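Local coordinates for protein aminoglycoside N(3)-acetyltransferase (Enterobacter cloacae, PDB 6NP4) that probably confers resistance to 2-deoxystreptamine antibiotics such as gentamicin, kanamycin and tobramycin by transferring an acetyl group from acetyl-CoA to their 3-amino group, at residues S114-A119 / A133-G138. Sequence-based numbering, arbitrary orientation.
Unlike the reference sequence in segment 114-119: S114 (reference Thr). With TOY (tobramycin), chain B.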
loop_
_atom_site.group_PDB
_atom_site.type_symbol
_atom_site.label_atom_id
_atom_site.label_comp_id
_atom_site.label_asym_id
_atom_site.label_seq_id
_atom_site.Cartn_x
_atom_site.Cartn_y
_atom_site.Cartn_z
ATOM N N SER A 114 -10.835 -0.605 3.452
ATOM C CA SER A 114 -11.259 -1.644 2.524
ATOM C C SER A 114 -11.424 -2.991 3.212
ATOM O O SER A 114 -10.829 -3.272 4.257
ATOM C CB SER A 114 -10.327 -1.744 1.325
ATOM O OG SER A 114 -9.201 -2.535 1.632
ATOM N N ALA A 115 -12.204 -3.839 2.551
ATOM C CA ALA A 115 -12.709 -5.076 3.109
ATOM C C ALA A 115 -11.745 -6.248 3.024
ATOM O O ALA A 115 -12.032 -7.302 3.596
ATOM C CB ALA A 115 -13.995 -5.435 2.374
ATOM N N HIS A 116 -10.672 -6.144 2.272
ATOM C CA HIS A 116 -9.753 -7.270 2.094
ATOM C C HIS A 116 -8.861 -7.344 3.321
ATOM O O HIS A 116 -8.095 -6.419 3.563
ATOM C CB HIS A 116 -8.907 -7.023 0.854
ATOM C CG HIS A 116 -8.146 -8.220 0.392
ATOM N ND1 HIS A 116 -7.219 -8.870 1.187
ATOM C CD2 HIS A 116 -8.144 -8.837 -0.816
ATOM C CE1 HIS A 116 -6.691 -9.851 0.475
ATOM N NE2 HIS A 116 -7.234 -9.848 -0.730
ATOM N N PRO A 117 -8.941 -8.390 4.147
ATOM C CA PRO A 117 -8.226 -8.306 5.429
ATOM C C PRO A 117 -6.716 -8.246 5.296
ATOM O O PRO A 117 -6.055 -7.581 6.095
ATOM C CB PRO A 117 -8.695 -9.571 6.163
ATOM C CG PRO A 117 -10.013 -9.857 5.552
ATOM C CD PRO A 117 -9.847 -9.541 4.105
ATOM N N ASP A 118 -6.138 -8.934 4.314
ATOM C CA ASP A 118 -4.687 -8.956 4.187
ATOM C C ASP A 118 -4.174 -7.751 3.404
ATOM O O ASP A 118 -3.105 -7.225 3.716
ATOM C CB ASP A 118 -4.238 -10.270 3.539
ATOM C CG ASP A 118 -2.744 -10.462 3.630
ATOM O OD1 ASP A 118 -2.225 -10.684 4.744
ATOM O OD2 ASP A 118 -2.075 -10.363 2.583
ATOM N N ALA A 119 -4.910 -7.341 2.382
ATOM C CA ALA A 119 -4.505 -6.241 1.504
ATOM C C ALA A 119 -5.155 -4.914 1.905
ATOM O O ALA A 119 -5.153 -3.968 1.114
ATOM C CB ALA A 119 -4.856 -6.590 0.066
ATOM N N ALA A 133 -13.775 0.532 -2.078
ATOM C CA ALA A 133 -14.688 -0.568 -2.379
ATOM C C ALA A 133 -14.981 -0.554 -3.866
ATOM O O ALA A 133 -15.178 0.529 -4.442
ATOM C CB ALA A 133 -15.999 -0.432 -1.607
ATOM N N PRO A 134 -15.012 -1.714 -4.518
ATOM C CA PRO A 134 -14.869 -3.053 -3.948
ATOM C C PRO A 134 -13.416 -3.394 -3.628
ATOM O O PRO A 134 -12.485 -2.894 -4.264
ATOM C CB PRO A 134 -15.401 -3.979 -5.060
ATOM C CG PRO A 134 -15.101 -3.213 -6.314
ATOM C CD PRO A 134 -15.393 -1.765 -5.938
ATOM N N HIS A 135 -13.237 -4.334 -2.698
ATOM C CA HIS A 135 -11.911 -4.889 -2.474
ATOM C C HIS A 135 -12.103 -6.348 -2.071
ATOM O O HIS A 135 -12.153 -6.686 -0.889
ATOM C CB HIS A 135 -11.096 -4.122 -1.456
ATOM C CG HIS A 135 -9.645 -4.401 -1.557
ATOM N ND1 HIS A 135 -8.726 -3.882 -0.674
ATOM C CD2 HIS A 135 -8.952 -5.138 -2.464
ATOM C CE1 HIS A 135 -7.516 -4.274 -1.058
ATOM N NE2 HIS A 135 -7.633 -5.052 -2.122
ATOM N N GLU A 136 -12.211 -7.197 -3.066
ATOM C CA GLU A 136 -12.609 -8.579 -2.881
ATOM C C GLU A 136 -11.410 -9.500 -2.784
ATOM O O GLU A 136 -10.359 -9.252 -3.371
ATOM C CB GLU A 136 -13.497 -8.993 -4.039
ATOM C CG GLU A 136 -14.814 -8.227 -3.983
ATOM C CD GLU A 136 -15.729 -8.365 -5.171
ATOM O OE1 GLU A 136 -15.381 -9.034 -6.160
ATOM O OE2 GLU A 136 -16.827 -7.764 -5.107
ATOM N N MET A 137 -11.604 -10.584 -2.048
ATOM C CA MET A 137 -10.645 -11.661 -2.052
ATOM C C MET A 137 -10.418 -12.111 -3.490
ATOM O O MET A 137 -11.361 -12.250 -4.272
ATOM C CB MET A 137 -11.197 -12.801 -1.185
ATOM C CG MET A 137 -11.152 -12.449 0.319
ATOM S SD MET A 137 -9.541 -12.541 1.069
ATOM C CE MET A 137 -9.433 -14.316 1.303
ATOM N N GLY A 138 -9.151 -12.325 -3.834
ATOM C CA GLY A 138 -8.734 -12.636 -5.188
ATOM C C GLY A 138 -8.382 -11.429 -6.028
ATOM O O GLY A 138 -7.940 -11.612 -7.160
HETATM C C11 TOY B . 7.985 -7.473 1.938
HETATM O O11 TOY B . 6.982 -6.879 1.174
HETATM C C21 TOY B . 8.996 -6.374 2.332
HETATM N N21 TOY B . 8.258 -5.275 3.020
HETATM C C31 TOY B . 9.707 -5.831 1.171
HETATM C C41 TOY B . 10.349 -6.905 0.385
HETATM O O41 TOY B . 10.812 -6.391 -0.871
HETATM C C51 TOY B . 9.377 -8.026 0.038
HETATM O O51 TOY B . 8.695 -8.533 1.233
HETATM C C61 TOY B . 10.124 -9.160 -0.593
HETATM N N61 TOY B . 9.199 -10.198 -1.016
HETATM C C12 TOY B . 2.818 -7.683 0.847
HETATM N N12 TOY B . 1.497 -8.171 0.449
HETATM C C22 TOY B . 3.554 -7.124 -0.376
HETATM C C32 TOY B . 4.938 -6.591 0.044
HETATM N N32 TOY B . 5.668 -6.129 -1.128
HETATM C C42 TOY B . 5.832 -7.622 0.768
HETATM C C52 TOY B . 5.049 -8.291 1.904
HETATM O O52 TOY B . 5.769 -9.395 2.394
HETATM C C62 TOY B . 3.663 -8.797 1.463
HETATM O O62 TOY B . 2.986 -9.298 2.591
HETATM C C13 TOY B . 2.428 -10.559 2.494
HETATM C C23 TOY B . 1.216 -10.574 3.410
HETATM O O23 TOY B . 0.354 -9.534 2.977
HETATM C C33 TOY B . 1.603 -10.375 4.838
HETATM N N33 TOY B . 0.357 -10.396 5.705
HETATM C C43 TOY B . 2.621 -11.399 5.266
HETATM O O43 TOY B . 3.066 -11.131 6.593
HETATM C C53 TOY B . 3.818 -11.377 4.306
HETATM O O53 TOY B . 3.331 -11.613 2.951
HETATM C C63 TOY B . 4.881 -12.377 4.657
HETATM O O63 TOY B . 4.343 -13.662 4.762
HETATM O O HOH W 1 -12.794 -8.745 0.855
HETATM O O HOH W 2 -6.647 -11.852 -2.640
#
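At the edge of the tobramycin pocket, two irregular loops pack through H116 and H135. D118 of the first loop binds the drug directly: its OD1 accepts from tobramycin N33 at 2.8 Å and its OD2 from tobramycin O23. The H135 ring fits among S114, H116 CB and A119. H116 CB sits over its centre in a CH-pi contact, 3.5 Å from the ring centroid. S114 OG meets the H135 ring at its edge and shares a 2.7 Å hydrogen bond with H135 ND1. H135 NE2 is bonded to A140 O, so both ring nitrogens are held and the rotation of the ring is fixed. A119 O lies near the ring plane, 3.2 Å from H135 CE1. With CG anti to the backbone N (chi1 -167°), H116 turns its ring away from H135 toward M137. The two imidazole planes are inclined at 41°. M137 bends at chi2 and chi3, and its SD lies over one face of the H116 ring, toward the rim, in a Met-aromatic contact 4.1 Å from the centroid. A119 CB lies over the opposite face, also toward the rim. Water 2 joins H116 NE2 to G138 N, and water 1 joins the backbone oxygens of A115 and H135, weakly at A115. The loop 114-119 connects strands 112-113 and 121-124 at one margin of the mixed sheet, where S114 pairs with M121. The loop 133-138 follows helix 128-132. Strand 184-193 of the two-stranded sheet packs on H116, P117 and M137, while strand 196-205 also touches M137.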